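Local coordinates for protein mannosephosphate isomerase, putative (Archaeoglobus fulgidus, PDB 1ZX5) that probably interconverts D-mannose 6-phosphate and D-fructose 6-phosphate as a zinc-dependent type 1 mannose-6-phosphate isomerase, at residues Met2-Phe7 / Leu276-Thr281; Ser6-Ala11 / Val52-Gln57; Val16-Gly21 / Ile36-Glu41; Arg88-Ala93 / Leu181-Val186. All blocks are in the same frame, centred on the assembly; numbering follows the deposited sequence.

Interaction 1 of 4, residues Met2-Phe7 / Leu276-Thr281; sequences MELPSF and LVPAST
Leu4 and Pro278 meet with their side chains crossing obliquely. Leu4 CB lies 3.9 Å from Pro278 CG, and Leu4 CD1 also reaches the CB-CG side of the ring. Pro278 CG also lies 3.4 Å from Pro5 O, and the neighbouring CD of Pro278 is 3.3 Å from Ser6 O. An alanine in place of Pro278 would lose CG and CD and would probably open a gap beside Leu4 CB and the carbonyls of Pro5 and Ser6. Phe7 and Val277 lie side by side and point the same way. Val277 CG2 sits at the edge of the Phe7 ring, 4.1 Å from CD1. One face of this ring is covered by Ser6 CB, and the ring of Phe284 packs on Phe7 edge-to-face. Ser6 OG is anti to its own carbonyl carbon (chi1 -78°) and meets Thr281 OG1 in a 2.7 Å hydrogen bond. Either hydroxyl could be the donor. Ser6 OG is also bonded to Lys264 N. A water donates to Leu4 O and to Ser280 OG, the latter at 2.8 Å. The same water is hydrogen-bonded to Thr281 OG1. The main partner of Ser280 OG is Glu71 of helix 61-73. The backbone of 276-281 leaves its strand through a type I turn from Pro278 to Thr281. The contact thus lays the N-terminal segment on the end of the cupin-domain strand 274-277. Its chemistry is mixed: apolar groups pack round Pro278 and Val277, while the mostly buried hydroxyls are satisfied by each other, by water and by nearby protein groups.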
loop_
_atom_site.group_PDB
_atom_site.type_symbol
_atom_site.label_atom_id
_atom_site.label_comp_id
_atom_site.label_asym_id
_atom_site.label_seq_id
_atom_site.Cartn_x
_atom_site.Cartn_y
_atom_site.Cartn_z
HETATM N N MSE A 2 -24.745 -6.772 -10.989
HETATM C CA MSE A 2 -24.767 -5.456 -10.331
HETATM C C MSE A 2 -25.589 -5.454 -9.026
HETATM O O MSE A 2 -26.527 -4.677 -8.854
HETATM C CB MSE A 2 -25.174 -4.335 -11.299
HETATM C CG MSE A 2 -26.366 -4.645 -12.185
HETATM SE SE MSE A 2 -26.343 -3.578 -13.845
HETATM C CE MSE A 2 -25.050 -4.730 -14.954
ATOM N N GLU A 3 -25.191 -6.341 -8.114
ATOM C CA GLU A 3 -25.796 -6.492 -6.785
ATOM C C GLU A 3 -25.212 -5.516 -5.751
ATOM O O GLU A 3 -25.849 -5.223 -4.735
ATOM C CB GLU A 3 -25.569 -7.919 -6.261
ATOM C CG GLU A 3 -26.110 -9.048 -7.143
ATOM C CD GLU A 3 -25.533 -10.413 -6.761
ATOM O OE1 GLU A 3 -25.478 -10.731 -5.545
ATOM O OE2 GLU A 3 -25.131 -11.171 -7.676
ATOM N N LEU A 4 -24.000 -5.030 -6.003
ATOM C CA LEU A 4 -23.277 -4.246 -5.006
ATOM C C LEU A 4 -23.508 -2.743 -5.152
ATOM O O LEU A 4 -23.677 -2.248 -6.267
ATOM C CB LEU A 4 -21.781 -4.572 -5.049
ATOM C CG LEU A 4 -21.367 -6.016 -4.747
ATOM C CD1 LEU A 4 -19.880 -6.205 -5.017
ATOM C CD2 LEU A 4 -21.727 -6.429 -3.312
ATOM N N PRO A 5 -23.499 -2.008 -4.019
ATOM C CA PRO A 5 -23.600 -0.552 -4.098
ATOM C C PRO A 5 -22.316 0.035 -4.671
ATOM O O PRO A 5 -21.336 -0.689 -4.850
ATOM C CB PRO A 5 -23.779 -0.134 -2.637
ATOM C CG PRO A 5 -23.151 -1.223 -1.855
ATOM C CD PRO A 5 -23.380 -2.481 -2.628
ATOM N N SER A 6 -22.333 1.330 -4.969
ATOM C CA SER A 6 -21.162 2.027 -5.488
ATOM C C SER A 6 -20.022 2.138 -4.473
ATOM O O SER A 6 -18.854 2.104 -4.848
ATOM C CB SER A 6 -21.544 3.430 -5.959
ATOM O OG SER A 6 -22.176 3.390 -7.213
ATOM N N PHE A 7 -20.372 2.292 -3.199
ATOM C CA PHE A 7 -19.414 2.630 -2.169
ATOM C C PHE A 7 -19.527 1.696 -0.971
ATOM O O PHE A 7 -20.553 1.666 -0.284
ATOM C CB PHE A 7 -19.590 4.094 -1.732
ATOM C CG PHE A 7 -19.719 5.066 -2.882
ATOM C CD1 PHE A 7 -18.679 5.232 -3.798
ATOM C CD2 PHE A 7 -20.881 5.806 -3.048
ATOM C CE1 PHE A 7 -18.804 6.123 -4.867
ATOM C CE2 PHE A 7 -21.013 6.700 -4.108
ATOM C CZ PHE A 7 -19.965 6.860 -5.016
ATOM N N LEU A 276 -14.308 1.354 -0.956
ATOM C CA LEU A 276 -14.157 0.350 -2.007
ATOM C C LEU A 276 -15.270 0.511 -3.055
ATOM O O LEU A 276 -16.461 0.485 -2.724
ATOM C CB LEU A 276 -14.180 -1.064 -1.400
ATOM C CG LEU A 276 -14.252 -2.298 -2.318
ATOM C CD1 LEU A 276 -12.946 -2.525 -3.052
ATOM C CD2 LEU A 276 -14.600 -3.557 -1.494
ATOM N N VAL A 277 -14.870 0.687 -4.314
ATOM C CA VAL A 277 -15.801 0.884 -5.409
ATOM C C VAL A 277 -15.734 -0.329 -6.338
ATOM O O VAL A 277 -14.716 -0.544 -6.998
ATOM C CB VAL A 277 -15.478 2.175 -6.211
ATOM C CG1 VAL A 277 -16.557 2.438 -7.283
ATOM C CG2 VAL A 277 -15.289 3.392 -5.263
ATOM N N PRO A 278 -16.808 -1.138 -6.376
ATOM C CA PRO A 278 -16.845 -2.276 -7.307
ATOM C C PRO A 278 -16.804 -1.837 -8.775
ATOM O O PRO A 278 -17.288 -0.751 -9.111
ATOM C CB PRO A 278 -18.183 -2.971 -6.985
ATOM C CG PRO A 278 -18.563 -2.481 -5.607
ATOM C CD PRO A 278 -18.031 -1.060 -5.553
ATOM N N ALA A 279 -16.222 -2.683 -9.626
ATOM C CA ALA A 279 -16.170 -2.461 -11.081
ATOM C C ALA A 279 -17.525 -2.225 -11.731
ATOM O O ALA A 279 -17.602 -1.596 -12.789
ATOM C CB ALA A 279 -15.483 -3.619 -11.763
ATOM N N SER A 280 -18.590 -2.730 -11.111
ATOM C CA SER A 280 -19.946 -2.527 -11.625
ATOM C C SER A 280 -20.414 -1.063 -11.555
ATOM O O SER A 280 -21.464 -0.730 -12.076
ATOM C CB SER A 280 -20.944 -3.442 -10.908
ATOM O OG SER A 280 -20.970 -3.185 -9.513
ATOM N N THR A 281 -19.645 -0.198 -10.900
ATOM C CA THR A 281 -19.872 1.240 -10.982
ATOM C C THR A 281 -18.911 1.774 -12.039
ATOM O O THR A 281 -17.699 1.663 -11.889
ATOM C CB THR A 281 -19.702 1.934 -9.585
ATOM O OG1 THR A 281 -20.836 1.627 -8.770
ATOM C CG2 THR A 281 -19.586 3.448 -9.690
HETATM O O HOH W 1 -21.437 -0.912 -7.916
#

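Interaction 2 of 4, residues Ser6-Ala11 / Val52-Gln57; sequences SFIFQA and VLVKGQ
Ile8 and Val52 form the tight side of this contact. Ile8 CG2 is anti to the backbone N and reaches 3.8 Å from Val52 CB. The same methyl also touches Val54 CG2 at 4.2 Å. Next to this apolar patch the backbones join. Leu53 N gives a nearly straight hydrogen bond to Phe9 O, 2.8 Å long with an N-H...O angle of 171°. Val52 CA adds a CA-H...O contact to the same oxygen. Beyond it, Ala11 CB packs on Leu53 CG at 3.7 Å, in a less deeply buried place. Gln10 starts its side chain away from 52-57, and its NE2 bonds to Trp40 O. Toward Phe7 the two segments separate, and a water bridges them. This water donates to Phe7 O at 2.9 Å. It also donates to Leu53 O. Lys55 N makes only a weak bond to it. Lys55 itself stands at the exposed tip of the type I' turn from Val54 to Gln57. Paired backbone bonds between Val54 and Gln57 close this tip. The result is a two-residue beta hairpin of strands 51-54 and 57-60, with the short strand 9-10 added antiparallel along its first strand.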
loop_
_atom_site.group_PDB
_atom_site.type_symbol
_atom_site.label_atom_id
_atom_site.label_comp_id
_atom_site.label_asym_id
_atom_site.label_seq_id
_atom_site.Cartn_x
_atom_site.Cartn_y
_atom_site.Cartn_z
ATOM N N SER A 6 -22.333 1.330 -4.969
ATOM C CA SER A 6 -21.162 2.027 -5.488
ATOM C C SER A 6 -20.022 2.138 -4.473
ATOM O O SER A 6 -18.854 2.104 -4.848
ATOM C CB SER A 6 -21.544 3.430 -5.959
ATOM O OG SER A 6 -22.176 3.390 -7.213
ATOM N N PHE A 7 -20.372 2.292 -3.199
ATOM C CA PHE A 7 -19.414 2.630 -2.169
ATOM C C PHE A 7 -19.527 1.696 -0.971
ATOM O O PHE A 7 -20.553 1.666 -0.284
ATOM C CB PHE A 7 -19.590 4.094 -1.732
ATOM C CG PHE A 7 -19.719 5.066 -2.882
ATOM C CD1 PHE A 7 -18.679 5.232 -3.798
ATOM C CD2 PHE A 7 -20.881 5.806 -3.048
ATOM C CE1 PHE A 7 -18.804 6.123 -4.867
ATOM C CE2 PHE A 7 -21.013 6.700 -4.108
ATOM C CZ PHE A 7 -19.965 6.860 -5.016
ATOM N N ILE A 8 -18.461 0.932 -0.743
ATOM C CA ILE A 8 -18.398 -0.027 0.343
ATOM C C ILE A 8 -17.377 0.470 1.360
ATOM O O ILE A 8 -16.268 0.862 0.999
ATOM C CB ILE A 8 -18.073 -1.452 -0.177
ATOM C CG1 ILE A 8 -19.213 -1.945 -1.089
ATOM C CG2 ILE A 8 -17.796 -2.435 0.994
ATOM C CD1 ILE A 8 -18.883 -3.199 -1.912
ATOM N N PHE A 9 -17.778 0.475 2.626
ATOM C CA PHE A 9 -16.958 1.011 3.703
ATOM C C PHE A 9 -16.501 -0.113 4.626
ATOM O O PHE A 9 -17.133 -1.165 4.668
ATOM C CB PHE A 9 -17.749 2.093 4.450
ATOM C CG PHE A 9 -18.050 3.287 3.591
ATOM C CD1 PHE A 9 -17.103 4.293 3.426
ATOM C CD2 PHE A 9 -19.258 3.379 2.894
ATOM C CE1 PHE A 9 -17.359 5.385 2.608
ATOM C CE2 PHE A 9 -19.519 4.468 2.067
ATOM C CZ PHE A 9 -18.567 5.472 1.921
ATOM N N GLN A 10 -15.397 0.091 5.341
ATOM C CA GLN A 10 -15.019 -0.853 6.404
ATOM C C GLN A 10 -15.954 -0.675 7.576
ATOM O O GLN A 10 -16.249 0.454 7.954
ATOM C CB GLN A 10 -13.577 -0.651 6.887
ATOM C CG GLN A 10 -12.554 -1.115 5.893
ATOM C CD GLN A 10 -11.188 -1.369 6.495
ATOM O OE1 GLN A 10 -10.770 -0.744 7.474
ATOM N NE2 GLN A 10 -10.473 -2.270 5.889
ATOM N N ALA A 11 -16.405 -1.791 8.140
ATOM C CA ALA A 11 -17.248 -1.805 9.339
ATOM C C ALA A 11 -16.473 -1.443 10.617
ATOM O O ALA A 11 -17.024 -0.822 11.531
ATOM C CB ALA A 11 -17.887 -3.171 9.490
ATOM N N VAL A 52 -16.318 -5.468 6.199
ATOM C CA VAL A 52 -16.954 -4.389 5.457
ATOM C C VAL A 52 -18.463 -4.292 5.712
ATOM O O VAL A 52 -19.091 -5.251 6.172
ATOM C CB VAL A 52 -16.659 -4.496 3.925
ATOM C CG1 VAL A 52 -15.163 -4.398 3.659
ATOM C CG2 VAL A 52 -17.241 -5.777 3.328
ATOM N N LEU A 53 -19.019 -3.117 5.414
ATOM C CA LEU A 53 -20.467 -2.897 5.442
ATOM C C LEU A 53 -21.031 -2.801 4.027
ATOM O O LEU A 53 -20.725 -1.854 3.283
ATOM C CB LEU A 53 -20.808 -1.602 6.188
ATOM C CG LEU A 53 -20.707 -1.540 7.711
ATOM C CD1 LEU A 53 -20.489 -0.084 8.152
ATOM C CD2 LEU A 53 -21.939 -2.158 8.372
ATOM N N VAL A 54 -21.858 -3.778 3.671
ATOM C CA VAL A 54 -22.565 -3.754 2.396
ATOM C C VAL A 54 -24.060 -3.466 2.621
ATOM O O VAL A 54 -24.798 -4.325 3.123
ATOM C CB VAL A 54 -22.346 -5.061 1.588
ATOM C CG1 VAL A 54 -23.209 -5.060 0.321
ATOM C CG2 VAL A 54 -20.874 -5.222 1.229
ATOM N N LYS A 55 -24.487 -2.250 2.254
ATOM C CA LYS A 55 -25.861 -1.772 2.506
ATOM C C LYS A 55 -26.250 -1.883 3.999
ATOM O O LYS A 55 -27.393 -2.217 4.340
ATOM C CB LYS A 55 -26.882 -2.507 1.606
ATOM C CG LYS A 55 -26.924 -2.039 0.135
ATOM C CD LYS A 55 -27.361 -3.186 -0.798
ATOM C CE LYS A 55 -28.057 -2.679 -2.073
ATOM N NZ LYS A 55 -27.114 -2.257 -3.153
ATOM N N GLY A 56 -25.289 -1.620 4.883
ATOM C CA GLY A 56 -25.547 -1.694 6.316
ATOM C C GLY A 56 -25.275 -3.015 7.027
ATOM O O GLY A 56 -25.275 -3.047 8.268
ATOM N N GLN A 57 -25.038 -4.091 6.270
ATOM C CA GLN A 57 -24.714 -5.400 6.860
ATOM C C GLN A 57 -23.220 -5.736 6.805
ATOM O O GLN A 57 -22.521 -5.393 5.844
ATOM C CB GLN A 57 -25.534 -6.530 6.228
ATOM C CG GLN A 57 -26.965 -6.618 6.736
ATOM C CD GLN A 57 -27.870 -5.588 6.099
ATOM O OE1 GLN A 57 -27.597 -5.100 4.998
ATOM N NE2 GLN A 57 -28.956 -5.245 6.790
HETATM O O HOH W 2 -22.297 0.300 1.510
#

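Interaction 3 of 4, residues Val16-Gly21 / Ile36-Glu41; sequences VERPWG and IGESWE
Val16 pairs with Glu38 through its backbone N, which bonds to Glu38 O at 2.9 Å. Its side chain packs CB to CB on Glu38, and its CG2 reaches Trp40 NE1 at 3.5 Å. Val16 O accepts twice, from Gly37 N and from Glu38 N. Glu17 starts its side chain away from 36-41, though its CG still touches Ile36 CD1. Here Gly37 and Glu38 both stand opposite Val16, a classic beta bulge that shifts the register of this antiparallel pair by one. Arg18 comes next, its CG against Gly37 CA and its chain bent at chi2 (-69°). Its NE and NH2 both grip Glu38 OE2, at 2.8 and 2.9 Å, from the same face of the carboxylate. Glu38 OE1 takes the N-H of Trp40 NE1 at 2.8 Å and forms a salt bridge with Arg88. An alanine in place of Glu38 would probably leave the guanidiniums of Arg18 and Arg88 and the indole N-H of Trp40 without these mates. Trp20 lays one ring face on Arg18 CB and brings its edge to Glu38 OE2. Gly21 ends the type I turn from Arg18, its CA 3.9 Å from Gly37 CA, where neither residue has a side chain to intrude.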
loop_
_atom_site.group_PDB
_atom_site.type_symbol
_atom_site.label_atom_id
_atom_site.label_comp_id
_atom_site.label_asym_id
_atom_site.label_seq_id
_atom_site.Cartn_x
_atom_site.Cartn_y
_atom_site.Cartn_z
ATOM N N VAL A 16 -2.658 -2.279 13.206
ATOM C CA VAL A 16 -1.540 -3.124 13.630
ATOM C C VAL A 16 -0.612 -2.305 14.514
ATOM O O VAL A 16 -0.102 -1.263 14.093
ATOM C CB VAL A 16 -0.733 -3.700 12.411
ATOM C CG1 VAL A 16 0.308 -4.716 12.867
ATOM C CG2 VAL A 16 -1.682 -4.343 11.381
ATOM N N GLU A 17 -0.410 -2.788 15.739
ATOM C CA GLU A 17 0.536 -2.200 16.689
ATOM C C GLU A 17 1.965 -2.499 16.267
ATOM O O GLU A 17 2.293 -3.635 15.917
ATOM C CB GLU A 17 0.268 -2.717 18.123
ATOM C CG GLU A 17 -1.138 -2.317 18.639
ATOM C CD GLU A 17 -1.536 -2.961 19.957
ATOM O OE1 GLU A 17 -0.651 -3.347 20.740
ATOM O OE2 GLU A 17 -2.754 -3.072 20.228
ATOM N N ARG A 18 2.810 -1.475 16.281
ATOM C CA ARG A 18 4.219 -1.622 15.922
ATOM C C ARG A 18 5.046 -0.765 16.859
ATOM O O ARG A 18 4.615 0.339 17.212
ATOM C CB ARG A 18 4.487 -1.175 14.486
ATOM C CG ARG A 18 3.807 -1.990 13.428
ATOM C CD ARG A 18 4.385 -3.410 13.333
ATOM N NE ARG A 18 3.874 -4.045 12.123
ATOM C CZ ARG A 18 3.702 -5.354 11.962
ATOM N NH1 ARG A 18 4.010 -6.192 12.942
ATOM N NH2 ARG A 18 3.215 -5.816 10.815
ATOM N N PRO A 19 6.234 -1.256 17.255
ATOM C CA PRO A 19 7.066 -0.462 18.159
ATOM C C PRO A 19 7.554 0.823 17.482
ATOM O O PRO A 19 7.783 1.825 18.158
ATOM C CB PRO A 19 8.239 -1.409 18.508
ATOM C CG PRO A 19 8.307 -2.392 17.366
ATOM C CD PRO A 19 6.863 -2.548 16.894
ATOM N N TRP A 20 7.658 0.805 16.156
ATOM C CA TRP A 20 8.049 1.994 15.396
ATOM C C TRP A 20 6.887 2.927 14.971
ATOM O O TRP A 20 7.115 3.930 14.275
ATOM C CB TRP A 20 8.882 1.580 14.183
ATOM C CG TRP A 20 8.327 0.409 13.432
ATOM C CD1 TRP A 20 8.745 -0.888 13.527
ATOM C CD2 TRP A 20 7.256 0.419 12.456
ATOM N NE1 TRP A 20 8.008 -1.688 12.675
ATOM C CE2 TRP A 20 7.097 -0.916 12.000
ATOM C CE3 TRP A 20 6.429 1.423 11.918
ATOM C CZ2 TRP A 20 6.135 -1.279 11.033
ATOM C CZ3 TRP A 20 5.469 1.067 10.955
ATOM C CH2 TRP A 20 5.339 -0.272 10.520
ATOM N N GLY A 21 5.653 2.600 15.367
ATOM C CA GLY A 21 4.502 3.430 15.000
ATOM C C GLY A 21 4.343 4.624 15.928
ATOM O O GLY A 21 4.624 4.517 17.109
ATOM N N ILE A 36 0.796 2.646 16.838
ATOM C CA ILE A 36 0.088 2.021 15.729
ATOM C C ILE A 36 0.924 2.247 14.478
ATOM O O ILE A 36 1.083 3.399 14.031
ATOM C CB ILE A 36 -1.328 2.624 15.491
ATOM C CG1 ILE A 36 -2.184 2.641 16.780
ATOM C CG2 ILE A 36 -2.019 1.930 14.300
ATOM C CD1 ILE A 36 -2.660 1.300 17.293
ATOM N N GLY A 37 1.453 1.161 13.912
ATOM C CA GLY A 37 2.271 1.278 12.712
ATOM C C GLY A 37 1.520 1.211 11.384
ATOM O O GLY A 37 2.001 1.747 10.377
ATOM N N GLU A 38 0.352 0.545 11.372
ATOM C CA GLU A 38 -0.334 0.201 10.127
ATOM C C GLU A 38 -1.842 0.232 10.264
ATOM O O GLU A 38 -2.384 -0.049 11.323
ATOM C CB GLU A 38 0.094 -1.186 9.616
ATOM C CG GLU A 38 1.602 -1.460 9.770
ATOM C CD GLU A 38 2.048 -2.776 9.162
ATOM O OE1 GLU A 38 1.304 -3.348 8.323
ATOM O OE2 GLU A 38 3.154 -3.237 9.535
ATOM N N SER A 39 -2.507 0.591 9.171
ATOM C CA SER A 39 -3.935 0.388 9.009
ATOM C C SER A 39 -4.149 -0.312 7.684
ATOM O O SER A 39 -3.753 0.217 6.652
ATOM C CB SER A 39 -4.681 1.723 8.973
ATOM O OG SER A 39 -6.025 1.480 8.615
ATOM N N TRP A 40 -4.788 -1.479 7.721
ATOM C CA TRP A 40 -5.022 -2.302 6.543
ATOM C C TRP A 40 -6.409 -1.984 6.007
ATOM O O TRP A 40 -7.417 -2.179 6.695
ATOM C CB TRP A 40 -4.877 -3.796 6.890
ATOM C CG TRP A 40 -3.432 -4.232 7.201
ATOM C CD1 TRP A 40 -2.430 -3.458 7.737
ATOM C CD2 TRP A 40 -2.861 -5.541 7.012
ATOM N NE1 TRP A 40 -1.277 -4.199 7.877
ATOM C CE2 TRP A 40 -1.509 -5.476 7.437
ATOM C CE3 TRP A 40 -3.358 -6.759 6.519
ATOM C CZ2 TRP A 40 -0.647 -6.583 7.384
ATOM C CZ3 TRP A 40 -2.497 -7.860 6.463
ATOM C CH2 TRP A 40 -1.159 -7.764 6.896
ATOM N N GLU A 41 -6.452 -1.452 4.786
ATOM C CA GLU A 41 -7.683 -0.935 4.210
ATOM C C GLU A 41 -8.212 -1.922 3.176
ATOM O O GLU A 41 -7.610 -2.097 2.123
ATOM C CB GLU A 41 -7.424 0.435 3.563
ATOM C CG GLU A 41 -6.696 1.458 4.462
ATOM C CD GLU A 41 -7.635 2.164 5.437
ATOM O OE1 GLU A 41 -8.787 2.441 5.070
ATOM O OE2 GLU A 41 -7.231 2.456 6.575
#

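Interaction 4 of 4, residues Arg88-Ala93 / Leu181-Val186; sequences RLIDAA and LRVLEV
Arg88 and Glu185, backbone partners across the strands, carry two of the flat groups. One face of the Arg88 guanidinium has Ile90 CD1 4.0 Å above it, offset toward the rim. At its edge, in plane, a water accepts from Arg88 NE at 3.1 Å and donates to Glu185 O. The guanidinium's strongest partner is Glu38, bound at NH1. Glu185 is modelled in two conformers; in one, its chain crosses Ile90 at about a right angle and Glu185 CD rests 3.7 Å from Ile90 CG1. Asp91 and Arg182 lie side by side, their carboxylate and guanidinium planes 74° apart. Asp91 OD1 and Arg182 NE are 4.5 Å apart, beyond a salt bridge, and Asp91 OD2 instead takes the N-H of Gly22. Leu89 CD2 meets Leu184 CD1 at 3.8 Å on the same face of the sheet as Asp91 and Arg182. Ile90 CB packs on Val183 CG1 on the other face. Six backbone hydrogen bonds join the antiparallel pairs Arg88-Glu185, Ile90-Val183 and Ala92-Leu181. These strands lie mid-sheet: 85-92 has strand 36-41 on its other side, and 181-188 has 119-123. Helix 24-28 packs against the Leu89-Asp91 face, while Trp121 touches Val183 and Glu185.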
loop_
_atom_site.group_PDB
_atom_site.type_symbol
_atom_site.label_atom_id
_atom_site.label_comp_id
_atom_site.label_asym_id
_atom_site.label_seq_id
_atom_site.Cartn_x
_atom_site.Cartn_y
_atom_site.Cartn_z
ATOM N N ARG A 88 -2.280 -0.423 2.640
ATOM C CA ARG A 88 -1.926 -0.114 4.008
ATOM C C ARG A 88 -1.490 1.330 4.181
ATOM O O ARG A 88 -0.675 1.820 3.402
ATOM C CB ARG A 88 -0.770 -0.995 4.452
ATOM C CG ARG A 88 -1.105 -2.457 4.492
ATOM C CD ARG A 88 0.025 -3.219 5.110
ATOM N NE ARG A 88 1.108 -3.472 4.175
ATOM C CZ ARG A 88 2.253 -4.052 4.521
ATOM N NH1 ARG A 88 2.474 -4.417 5.786
ATOM N NH2 ARG A 88 3.186 -4.267 3.602
ATOM N N LEU A 89 -2.033 1.999 5.202
ATOM C CA LEU A 89 -1.402 3.189 5.754
ATOM C C LEU A 89 -0.276 2.718 6.665
ATOM O O LEU A 89 -0.474 1.787 7.464
ATOM C CB LEU A 89 -2.404 4.045 6.546
ATOM C CG LEU A 89 -3.596 4.608 5.760
ATOM C CD1 LEU A 89 -4.559 5.314 6.707
ATOM C CD2 LEU A 89 -3.104 5.540 4.654
ATOM N N ILE A 90 0.895 3.349 6.529
ATOM C CA ILE A 90 2.093 2.993 7.315
ATOM C C ILE A 90 2.654 4.250 7.970
ATOM O O ILE A 90 2.920 5.244 7.298
ATOM C CB ILE A 90 3.219 2.364 6.430
ATOM C CG1 ILE A 90 2.724 1.136 5.646
ATOM C CG2 ILE A 90 4.521 2.091 7.254
ATOM C CD1 ILE A 90 2.548 -0.103 6.457
ATOM N N ASP A 91 2.831 4.199 9.284
ATOM C CA ASP A 91 3.446 5.291 10.021
ATOM C C ASP A 91 4.822 4.843 10.499
ATOM O O ASP A 91 4.970 4.324 11.614
ATOM C CB ASP A 91 2.564 5.729 11.199
ATOM C CG ASP A 91 3.118 6.952 11.925
ATOM O OD1 ASP A 91 3.947 7.671 11.322
ATOM O OD2 ASP A 91 2.730 7.195 13.102
ATOM N N ALA A 92 5.820 5.007 9.630
ATOM C CA ALA A 92 7.192 4.630 9.966
ATOM C C ALA A 92 7.828 5.797 10.709
ATOM O O ALA A 92 8.650 6.528 10.160
ATOM C CB ALA A 92 7.983 4.252 8.693
ATOM N N ALA A 93 7.414 5.989 11.960
ATOM C CA ALA A 93 7.790 7.184 12.705
ATOM C C ALA A 93 9.236 7.075 13.201
ATOM O O ALA A 93 10.026 7.986 13.004
ATOM C CB ALA A 93 6.803 7.455 13.865
ATOM N N LEU A 181 8.289 8.836 8.396
ATOM C CA LEU A 181 7.623 8.803 7.107
ATOM C C LEU A 181 6.210 8.244 7.203
ATOM O O LEU A 181 6.012 7.127 7.703
ATOM C CB LEU A 181 8.444 7.959 6.124
ATOM C CG LEU A 181 8.153 8.133 4.634
ATOM C CD1 LEU A 181 8.668 9.482 4.120
ATOM C CD2 LEU A 181 8.763 6.966 3.856
ATOM N N ARG A 182 5.243 9.029 6.720
ATOM C CA ARG A 182 3.838 8.629 6.657
ATOM C C ARG A 182 3.515 8.303 5.212
ATOM O O ARG A 182 3.747 9.115 4.321
ATOM C CB ARG A 182 2.932 9.765 7.126
ATOM C CG ARG A 182 3.199 10.200 8.550
ATOM C CD ARG A 182 2.542 11.520 8.827
ATOM N NE ARG A 182 2.734 11.913 10.215
ATOM C CZ ARG A 182 2.248 13.034 10.752
ATOM N NH1 ARG A 182 1.546 13.888 10.016
ATOM N NH2 ARG A 182 2.465 13.305 12.028
ATOM N N VAL A 183 2.964 7.117 4.979
ATOM C CA VAL A 183 2.901 6.601 3.613
ATOM C C VAL A 183 1.693 5.677 3.407
ATOM O O VAL A 183 1.256 4.957 4.328
ATOM C CB VAL A 183 4.304 5.965 3.189
ATOM C CG1 VAL A 183 4.855 5.074 4.267
ATOM C CG2 VAL A 183 4.242 5.213 1.858
ATOM N N LEU A 184 1.112 5.767 2.214
ATOM C CA LEU A 184 0.145 4.806 1.733
ATOM C C LEU A 184 0.908 3.814 0.863
ATOM O O LEU A 184 1.544 4.215 -0.119
ATOM C CB LEU A 184 -0.917 5.539 0.908
ATOM C CG LEU A 184 -1.994 4.718 0.176
ATOM C CD1 LEU A 184 -2.857 3.951 1.175
ATOM C CD2 LEU A 184 -2.863 5.618 -0.670
ATOM N N GLU A 185 0.844 2.526 1.204
ATOM C CA GLU A 185 1.558 1.486 0.446
ATOM C C GLU A 185 0.592 0.491 -0.202
ATOM O O GLU A 185 -0.075 -0.286 0.490
ATOM C CB GLU A 185 2.607 0.759 1.333
ATOM C CG GLU A 185 3.680 1.697 1.895
ATOM C CD GLU A 185 4.823 1.017 2.655
ATOM O OE1 GLU A 185 5.008 -0.220 2.552
ATOM O OE2 GLU A 185 5.556 1.754 3.354
ATOM N N VAL A 186 0.516 0.523 -1.530
ATOM C CA VAL A 186 -0.312 -0.409 -2.271
ATOM C C VAL A 186 0.626 -1.495 -2.781
ATOM O O VAL A 186 1.565 -1.206 -3.532
ATOM C CB VAL A 186 -1.058 0.269 -3.456
ATOM C CG1 VAL A 186 -1.988 -0.742 -4.148
ATOM C CG2 VAL A 186 -1.835 1.482 -2.972
HETATM O O HOH W 3 0.636 -2.861 1.210
#

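The chain starts with residues 2-7, which interaction 1 ties to 276-281 near the C terminus. This closes a loop that encloses nearly the whole protein and joins the N-terminal segment to the cupin domain. Interaction 2 starts from the same stretch, sharing Ser6 and Phe7, and closes a shorter loop at 52-57. Ile8 O, bonded to Leu276 N, links the two. Nested inside interaction 2, interaction 3 closes the short loop from 16-21 to 36-41, and Gln10 NE2 bonded to Trp40 O connects them. Interaction 4 follows in series, closing the loop from 88-93 to 181-186 inside that of interaction 1. Interactions 3 and 4 share one six-stranded sheet, where strands 36-41 and 85-92 are neighbours.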